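Local coordinates for protein sulfoquinovosidase (Escherichia coli, PDB 5AEG) that hydrolyses sulfoquinovosyl diacylglycerides and simpler sulfoquinovosides, releasing sulfoquinovose for breakdown as a source of carbon and sulfur, at residues L331-P336 with A404-Y409; W286-S291 with R535-N540. All coordinates share one frame; numbering follows the deposited sequence.

Contact 1: residues L331-P336 with A404-Y409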
ATOM      1  N   LEU A 331      20.740  -0.838   5.459  1.00 22.90           N
ATOM      2  CA  LEU A 331      19.372  -1.375   5.554  1.00 21.66           C
ATOM      3  C   LEU A 331      19.303  -2.829   5.134  1.00 19.97           C
ATOM      4  O   LEU A 331      19.953  -3.260   4.168  1.00 21.64           O
ATOM      5  CB  LEU A 331      18.387  -0.543   4.717  1.00 22.66           C
ATOM      6  CG  LEU A 331      18.116   0.900   5.086  1.00 23.90           C
ATOM      7  CD1 LEU A 331      19.165   1.826   4.522  1.00 24.51           C
ATOM      8  CD2 LEU A 331      16.744   1.362   4.573  1.00 26.98           C
ATOM      9  N   ALA A 332      18.477  -3.594   5.806  1.00 20.71           N
ATOM     10  CA  ALA A 332      18.423  -5.056   5.607  1.00 22.59           C
ATOM     11  C   ALA A 332      17.048  -5.535   5.207  1.00 22.84           C
ATOM     12  O   ALA A 332      16.357  -4.815   4.540  1.00 23.55           O
ATOM     13  CB  ALA A 332      18.984  -5.746   6.858  1.00 23.64           C
ATOM     14  N   TYR A 333      16.669  -6.768   5.527  1.00 22.37           N
ATOM     15  CA  TYR A 333      15.462  -7.391   5.034  1.00 21.98           C
ATOM     16  C   TYR A 333      14.992  -8.408   6.076  1.00 22.78           C
ATOM     17  O   TYR A 333      15.833  -9.179   6.633  1.00 18.94           O
ATOM     18  CB  TYR A 333      15.741  -8.114   3.702  1.00 18.79           C
ATOM     19  CG  TYR A 333      14.609  -8.902   3.137  1.00 21.06           C
ATOM     20  CD1 TYR A 333      14.280 -10.191   3.640  1.00 19.05           C
ATOM     21  CD2 TYR A 333      13.868  -8.447   2.075  1.00 19.36           C
ATOM     22  CE1 TYR A 333      13.199 -10.892   3.130  1.00 21.11           C
ATOM     23  CE2 TYR A 333      12.790  -9.166   1.552  1.00 23.42           C
ATOM     24  CZ  TYR A 333      12.456 -10.389   2.100  1.00 20.51           C
ATOM     25  OH  TYR A 333      11.444 -11.106   1.607  1.00 21.30           O
ATOM     26  N   ILE A 334      13.668  -8.483   6.234  1.00 22.17           N
ATOM     27  CA  ILE A 334      13.018  -9.481   7.065  1.00 20.67           C
ATOM     28  C   ILE A 334      11.600  -9.736   6.532  1.00 22.37           C
ATOM     29  O   ILE A 334      10.979  -8.842   5.897  1.00 19.62           O
ATOM     30  CB  ILE A 334      13.039  -9.089   8.570  1.00 21.78           C
ATOM     31  CG1 ILE A 334      12.466 -10.265   9.398  1.00 21.82           C
ATOM     32  CG2 ILE A 334      12.252  -7.839   8.918  1.00 22.45           C
ATOM     33  CD1 ILE A 334      12.799 -10.122  10.860  1.00 27.54           C
ATOM     34  N   ASN A 335      11.100 -10.965   6.734  1.00 23.03           N
ATOM     35  CA  ASN A 335       9.746 -11.326   6.440  1.00 21.99           C
ATOM     36  C   ASN A 335       9.203 -12.246   7.566  1.00 23.30           C
ATOM     37  O   ASN A 335      10.006 -12.612   8.444  1.00 23.59           O
ATOM     38  CB  ASN A 335       9.599 -11.822   5.037  1.00 19.69           C
ATOM     39  CG  ASN A 335      10.063 -13.218   4.799  1.00 21.55           C
ATOM     40  OD1 ASN A 335       9.866 -14.111   5.581  1.00 24.39           O
ATOM     41  ND2 ASN A 335      10.577 -13.438   3.633  1.00 19.97           N
ATOM     42  N   PRO A 336       7.909 -12.568   7.542  1.00 25.60           N
ATOM     43  CA  PRO A 336       7.359 -13.228   8.734  1.00 23.79           C
ATOM     44  C   PRO A 336       7.347 -14.750   8.577  1.00 25.73           C
ATOM     45  O   PRO A 336       6.543 -15.420   9.240  1.00 25.19           O
ATOM     46  CB  PRO A 336       5.988 -12.598   8.823  1.00 26.66           C
ATOM     47  CG  PRO A 336       5.567 -12.534   7.357  1.00 28.39           C
ATOM     48  CD  PRO A 336       6.825 -12.246   6.576  1.00 24.76           C
ATOM     49  N   ALA A 404      10.553  -4.712   5.251  1.00 17.89           N
ATOM     50  CA  ALA A 404       9.770  -5.689   6.022  1.00 21.20           C
ATOM     51  C   ALA A 404       8.768  -6.234   5.051  1.00 23.05           C
ATOM     52  O   ALA A 404       7.670  -5.651   4.823  1.00 22.64           O
ATOM     53  CB  ALA A 404       9.087  -5.058   7.238  1.00 21.52           C
ATOM     54  N   ASP A 405       9.150  -7.345   4.423  1.00 19.72           N
ATOM     55  CA  ASP A 405       8.446  -7.850   3.266  1.00 19.19           C
ATOM     56  C   ASP A 405       7.310  -8.816   3.665  1.00 19.50           C
ATOM     57  O   ASP A 405       7.248  -9.253   4.795  1.00 20.81           O
ATOM     58  CB  ASP A 405       9.462  -8.579   2.399  1.00 19.45           C
ATOM     59  CG  ASP A 405       9.031  -8.800   0.968  1.00 21.48           C
ATOM     60  OD1 ASP A 405       8.004  -8.255   0.446  1.00 21.31           O
ATOM     61  OD2 ASP A 405       9.775  -9.543   0.290  1.00 19.31           O
ATOM     62  N   PHE A 406       6.479  -9.142   2.685  1.00 18.92           N
ATOM     63  CA  PHE A 406       5.364 -10.070   2.801  1.00 21.39           C
ATOM     64  C   PHE A 406       4.304  -9.656   3.844  1.00 18.89           C
ATOM     65  O   PHE A 406       4.192  -8.464   4.135  1.00 19.73           O
ATOM     66  CB  PHE A 406       5.894 -11.513   3.058  1.00 23.12           C
ATOM     67  CG  PHE A 406       6.411 -12.162   1.867  1.00 22.96           C
ATOM     68  CD1 PHE A 406       5.561 -12.931   1.073  1.00 28.47           C
ATOM     69  CD2 PHE A 406       7.766 -12.140   1.592  1.00 23.21           C
ATOM     70  CE1 PHE A 406       6.041 -13.565  -0.086  1.00 31.87           C
ATOM     71  CE2 PHE A 406       8.238 -12.734   0.433  1.00 26.69           C
ATOM     72  CZ  PHE A 406       7.382 -13.474  -0.390  1.00 29.80           C
ATOM     73  N   GLY A 407       3.426 -10.598   4.234  1.00 19.44           N
ATOM     74  CA  GLY A 407       2.226 -10.263   4.988  1.00 19.81           C
ATOM     75  C   GLY A 407       0.950 -10.644   4.309  1.00 21.40           C
ATOM     76  O   GLY A 407      -0.079 -10.801   4.991  1.00 20.55           O
ATOM     77  N   GLU A 408       1.013 -10.771   2.957  1.00 20.40           N
ATOM     78  CA  GLU A 408      -0.123 -11.020   2.101  1.00 21.33           C
ATOM     79  C   GLU A 408      -0.471 -12.510   1.922  1.00 21.73           C
ATOM     80  O   GLU A 408      -1.430 -12.837   1.270  1.00 19.70           O
ATOM     81  CB  GLU A 408       0.032 -10.282   0.719  1.00 22.50           C
ATOM     82  CG  GLU A 408       0.956 -10.976  -0.275  1.00 23.51           C
ATOM     83  CD  GLU A 408       2.446 -10.886   0.075  1.00 26.57           C
ATOM     84  OE1 GLU A 408       2.769 -10.094   0.964  1.00 22.47           O
ATOM     85  OE2 GLU A 408       3.290 -11.632  -0.550  1.00 32.84           O
ATOM     86  N   TYR A 409       0.353 -13.379   2.447  1.00 21.91           N
ATOM     87  CA  TYR A 409       0.234 -14.781   2.195  1.00 24.30           C
ATOM     88  C   TYR A 409       0.258 -15.551   3.504  1.00 25.53           C
ATOM     89  O   TYR A 409       1.065 -16.414   3.703  1.00 28.68           O
ATOM     90  CB  TYR A 409       1.274 -15.313   1.149  1.00 30.36           C
ATOM     91  CG  TYR A 409       0.979 -16.800   0.774  1.00 30.49           C
ATOM     92  CD1 TYR A 409      -0.370 -17.299   0.745  1.00 33.66           C
ATOM     93  CD2 TYR A 409       2.006 -17.718   0.538  1.00 35.22           C
ATOM     94  CE1 TYR A 409      -0.661 -18.609   0.444  1.00 36.40           C
ATOM     95  CE2 TYR A 409       1.702 -19.072   0.258  1.00 38.44           C
ATOM     96  CZ  TYR A 409       0.377 -19.498   0.204  1.00 41.46           C
ATOM     97  OH  TYR A 409       0.041 -20.797  -0.127  1.00 45.71           O
TER

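Contact 2: residues W286-S291 with R535-N540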
ATOM      1  N   TRP A 286      21.146  -0.746   0.879  1.00 19.85           N
ATOM      2  CA  TRP A 286      20.067  -1.687   1.253  1.00 19.55           C
ATOM      3  C   TRP A 286      20.486  -3.022   0.584  1.00 20.92           C
ATOM      4  O   TRP A 286      20.550  -3.132  -0.637  1.00 21.46           O
ATOM      5  CB  TRP A 286      18.721  -1.222   0.660  1.00 18.21           C
ATOM      6  CG  TRP A 286      17.706  -2.332   0.792  1.00 19.11           C
ATOM      7  CD1 TRP A 286      17.362  -2.973   1.929  1.00 18.87           C
ATOM      8  CD2 TRP A 286      17.044  -3.004  -0.272  1.00 16.86           C
ATOM      9  NE1 TRP A 286      16.463  -3.986   1.662  1.00 22.03           N
ATOM     10  CE2 TRP A 286      16.244  -4.020   0.303  1.00 18.96           C
ATOM     11  CE3 TRP A 286      16.966  -2.788  -1.626  1.00 17.77           C
ATOM     12  CZ2 TRP A 286      15.485  -4.905  -0.480  1.00 18.98           C
ATOM     13  CZ3 TRP A 286      16.134  -3.631  -2.395  1.00 18.70           C
ATOM     14  CH2 TRP A 286      15.456  -4.687  -1.818  1.00 17.81           C
ATOM     15  N   ALA A 287      20.882  -3.974   1.416  1.00 22.39           N
ATOM     16  CA  ALA A 287      21.432  -5.258   0.973  1.00 21.62           C
ATOM     17  C   ALA A 287      20.533  -6.359   1.525  1.00 21.01           C
ATOM     18  O   ALA A 287      20.679  -6.814   2.696  1.00 22.52           O
ATOM     19  CB  ALA A 287      22.874  -5.436   1.516  1.00 22.53           C
ATOM     20  N   GLN A 288      19.588  -6.789   0.721  1.00 20.54           N
ATOM     21  CA  GLN A 288      18.642  -7.798   1.218  1.00 20.53           C
ATOM     22  C   GLN A 288      19.275  -9.210   1.482  1.00 20.57           C
ATOM     23  O   GLN A 288      18.647 -10.016   2.214  1.00 22.35           O
ATOM     24  CB  GLN A 288      17.433  -7.905   0.328  1.00 20.75           C
ATOM     25  CG  GLN A 288      17.699  -8.383  -1.095  1.00 25.60           C
ATOM     26  CD  GLN A 288      16.412  -8.635  -1.877  1.00 24.97           C
ATOM     27  OE1 GLN A 288      15.295  -8.515  -1.344  1.00 24.61           O
ATOM     28  NE2 GLN A 288      16.587  -9.134  -3.116  1.00 24.40           N
ATOM     29  N   ASP A 289      20.440  -9.471   0.879  1.00 21.21           N
ATOM     30  CA  ASP A 289      21.196 -10.734   1.134  1.00 20.32           C
ATOM     31  C   ASP A 289      22.145 -10.707   2.334  1.00 22.52           C
ATOM     32  O   ASP A 289      22.970 -11.624   2.428  1.00 21.71           O
ATOM     33  CB  ASP A 289      21.925 -11.255  -0.175  1.00 23.41           C
ATOM     34  CG  ASP A 289      22.973 -10.349  -0.668  1.00 22.88           C
ATOM     35  OD1 ASP A 289      22.861  -9.136  -0.378  1.00 22.07           O
ATOM     36  OD2 ASP A 289      23.956 -10.810  -1.303  1.00 24.16           O
ATOM     37  N   TRP A 290      21.926  -9.773   3.281  1.00 25.29           N
ATOM     38  CA  TRP A 290      22.630  -9.661   4.516  1.00 25.41           C
ATOM     39  C   TRP A 290      22.667 -10.952   5.355  1.00 24.87           C
ATOM     40  O   TRP A 290      23.610 -11.164   6.127  1.00 25.23           O
ATOM     41  CB  TRP A 290      22.100  -8.525   5.348  1.00 24.98           C
ATOM     42  CG  TRP A 290      20.808  -8.850   6.012  1.00 21.89           C
ATOM     43  CD1 TRP A 290      19.627  -9.122   5.385  1.00 23.89           C
ATOM     44  CD2 TRP A 290      20.577  -9.046   7.407  1.00 24.11           C
ATOM     45  NE1 TRP A 290      18.681  -9.442   6.315  1.00 21.15           N
ATOM     46  CE2 TRP A 290      19.239  -9.433   7.557  1.00 24.46           C
ATOM     47  CE3 TRP A 290      21.381  -8.955   8.545  1.00 24.62           C
ATOM     48  CZ2 TRP A 290      18.644  -9.688   8.834  1.00 24.89           C
ATOM     49  CZ3 TRP A 290      20.794  -9.183   9.824  1.00 26.55           C
ATOM     50  CH2 TRP A 290      19.432  -9.563   9.928  1.00 27.32           C
ATOM     51  N   SER A 291      21.666 -11.777   5.138  1.00 23.53           N
ATOM     52  CA  SER A 291      21.408 -13.059   5.799  1.00 23.46           C
ATOM     53  C   SER A 291      21.927 -14.249   4.989  1.00 23.62           C
ATOM     54  O   SER A 291      21.879 -15.393   5.428  1.00 26.32           O
ATOM     55  CB  SER A 291      19.855 -13.121   6.051  1.00 27.10           C
ATOM     56  OG  SER A 291      19.129 -13.227   4.812  1.00 25.55           O
ATOM     57  N   ARG A 535      15.142   4.889  -3.664  1.00 17.76           N
ATOM     58  CA  ARG A 535      15.760   3.583  -3.322  1.00 18.80           C
ATOM     59  C   ARG A 535      15.685   2.716  -4.549  1.00 18.58           C
ATOM     60  O   ARG A 535      14.609   2.642  -5.174  1.00 16.93           O
ATOM     61  CB  ARG A 535      15.041   2.908  -2.138  1.00 18.07           C
ATOM     62  CG  ARG A 535      15.660   1.521  -1.833  1.00 18.82           C
ATOM     63  CD  ARG A 535      14.888   0.735  -0.828  1.00 19.04           C
ATOM     64  NE  ARG A 535      13.445   0.581  -1.213  1.00 17.73           N
ATOM     65  CZ  ARG A 535      13.017  -0.256  -2.146  1.00 19.47           C
ATOM     66  NH1 ARG A 535      13.860  -1.031  -2.874  1.00 21.14           N
ATOM     67  NH2 ARG A 535      11.716  -0.331  -2.457  1.00 18.54           N
ATOM     68  N   THR A 536      16.835   2.137  -4.947  1.00 18.07           N
ATOM     69  CA  THR A 536      16.896   1.258  -6.067  1.00 17.45           C
ATOM     70  C   THR A 536      16.730  -0.224  -5.701  1.00 17.71           C
ATOM     71  O   THR A 536      16.666  -0.605  -4.495  1.00 18.96           O
ATOM     72  CB  THR A 536      18.213   1.468  -6.838  1.00 17.19           C
ATOM     73  OG1 THR A 536      19.280   0.826  -6.187  1.00 18.00           O
ATOM     74  CG2 THR A 536      18.554   2.947  -7.032  1.00 17.66           C
ATOM     75  N   HIS A 537      16.532  -1.012  -6.727  1.00 18.47           N
ATOM     76  CA  HIS A 537      16.405  -2.473  -6.584  1.00 18.72           C
ATOM     77  C   HIS A 537      17.104  -3.121  -7.758  1.00 19.71           C
ATOM     78  O   HIS A 537      16.936  -2.692  -8.898  1.00 18.18           O
ATOM     79  CB  HIS A 537      14.923  -2.921  -6.615  1.00 17.55           C
ATOM     80  CG  HIS A 537      14.660  -4.222  -5.892  1.00 18.85           C
ATOM     81  ND1 HIS A 537      15.375  -5.383  -6.114  1.00 22.13           N
ATOM     82  CD2 HIS A 537      13.732  -4.552  -4.936  1.00 19.41           C
ATOM     83  CE1 HIS A 537      14.926  -6.360  -5.362  1.00 20.86           C
ATOM     84  NE2 HIS A 537      13.943  -5.880  -4.613  1.00 18.73           N
ATOM     85  N   GLU A 538      17.893  -4.174  -7.506  1.00 18.57           N
ATOM     86  CA  GLU A 538      18.451  -4.895  -8.659  1.00 18.48           C
ATOM     87  C   GLU A 538      17.446  -5.664  -9.504  1.00 19.83           C
ATOM     88  O   GLU A 538      17.663  -5.902 -10.696  1.00 18.30           O
ATOM     89  CB  GLU A 538      19.567  -5.828  -8.218  1.00 20.32           C
ATOM     90  CG  GLU A 538      20.760  -5.091  -7.595  1.00 20.65           C
ATOM     91  CD  GLU A 538      21.926  -6.044  -7.204  1.00 24.52           C
ATOM     92  OE1 GLU A 538      21.698  -7.276  -7.105  1.00 26.86           O
ATOM     93  OE2 GLU A 538      23.073  -5.524  -6.947  1.00 28.62           O
ATOM     94  N   GLY A 539      16.275  -5.960  -8.947  1.00 18.15           N
ATOM     95  CA  GLY A 539      15.275  -6.861  -9.581  1.00 19.65           C
ATOM     96  C   GLY A 539      15.564  -8.327  -9.281  1.00 21.92           C
ATOM     97  O   GLY A 539      16.653  -8.686  -8.795  1.00 22.21           O
ATOM     98  N   ASN A 540      14.637  -9.202  -9.609  1.00 20.52           N
ATOM     99  CA  ASN A 540      14.829 -10.624  -9.240  1.00 21.54           C
ATOM    100  C   ASN A 540      15.924 -11.329 -10.041  1.00 23.39           C
ATOM    101  O   ASN A 540      16.433 -12.350  -9.554  1.00 23.89           O
ATOM    102  CB  ASN A 540      13.565 -11.465  -9.301  1.00 23.00           C
ATOM    103  CG  ASN A 540      12.917 -11.460 -10.649  1.00 23.69           C
ATOM    104  OD1 ASN A 540      12.490 -10.429 -11.096  1.00 24.00           O
ATOM    105  ND2 ASN A 540      12.931 -12.593 -11.367  1.00 23.82           N
TER
HETATM  106  O   HOH W   1      12.954  -7.764  -2.701  1.00 25.40           O

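Contact 1: residues L331-P336 with A404-Y409
Tyr333 and Asp405, the catalytic nucleophile, meet in the tight part of this contact: Tyr333 OH donates over 2.6 Å to Asp405 OD2, which offers its anti lone pair, the one away from OD1. Asp405 CG lies anti to the backbone N (chi1 -162°), turning the carboxylate to the tyrosine hydroxyl, and Arg455 holds Asp405 OD1 in a salt bridge. Ring and carboxylate planes stand 80° apart, and Tyr333 CE2 packs 3.5 Å from Asp405 CB. Asn335 ND2 donates in its own amide plane to Tyr333 OH at 3.2 Å, while Asn335 OD1 takes the N-H of Tyr337. A phenylalanine at Tyr333 would probably leave Asp405 OD2 without this donor and Asn335 ND2 without its acceptor, so that the carboxylate would rest more on Arg455. In the backbone, Asp405 N bonds to Ile334 O at 2.8 Å, just past the parallel bridge of Ile334 with Ala404. Beyond it the chains loosen: Pro336 CD touches Phe406 CB at 3.7 Å, and partly exposed Phe406 sets its ring edge toward Tyr333 OH. Strands 329-334 and 401-404 are neighbours in the TIM barrel, Ile334 packing on helix 380-395 and, with Ala404, on Trp433 of helix 422-444.

Contact 2: residues W286-S291 with R535-N540
Trp286 reaches across to Arg535, Thr536 and His537, and its indole carries most of the contact. From CB, directed toward the other segment, CG lies anti to the backbone N (chi1 168°), which brings a face of the six-membered ring to Arg535 and its edge to His537. On the pyrrole side CD1 packs on Leu331 O and NE1 donates to Ala332 O, fixing the rotation of the indole. Along the six-membered ring, CE3 lies 3.6 Å from Thr536 O, which approaches at the edge. CZ3 comes next, 3.5 Å from Arg535 NH1. At the tip, CH2 sits over one face of the imidazole, 3.4 Å from His537 NE2. The two rings form a T-shaped pair, with centroids 4.9 Å apart and planes at 75°, the indole giving its edge. Arg535 CZ stands over one indole face, 4.9 Å from the centroid of the six-membered ring, in a cation-pi contact; on the opposite face Gln288 N lies toward the rim. Asp504 pairs with Arg535 NH2.

A water joins two substrate-binding side chains: it donates to Gln288 OE1 at 2.8 Å and lies in the plane of the imidazole, 2.9 Å from His537 NE2. The polar end of Gln288 has its strongest partner in Gln262. His537 ND1 accepts Gly539 N at 3.0 Å, the donor tilted from the ring plane, so both imidazole nitrogens are engaged beside the sulfoquinovoside pocket.

Strand 257-260 runs between strands 282-286 and 534-536 in the parallel barrel sheet, and its Thr258 touches both Trp286 and Arg535; the contact therefore bridges over strand 257-260, while Gln288 leans on Tyr333 of strand 329-334 and Val302 of strand 299-302.

In the fold
Both contacts are largely buried at the catalytic end of one TIM barrel, with centres about 12 Å apart, and neither is a surface contact. Contact 1 joins adjacent strands and continues their parallel pairing into the catalytic loop, so direct hydrogen bonds to backbone and to the carboxylate of the nucleophile dominate. Contact 2 links strands separated by another, and side chains do the bridging: aromatic, cationic and water-mediated. The two share a seam, where Leu331 O accepts Ala287 N at 3.0 Å and Tyr333 O accepts Trp290 NE1 at 2.9 Å. Through it the nucleophile of contact 1 and the substrate-binding Gln288 and His537 of contact 2 are built onto a common sheet.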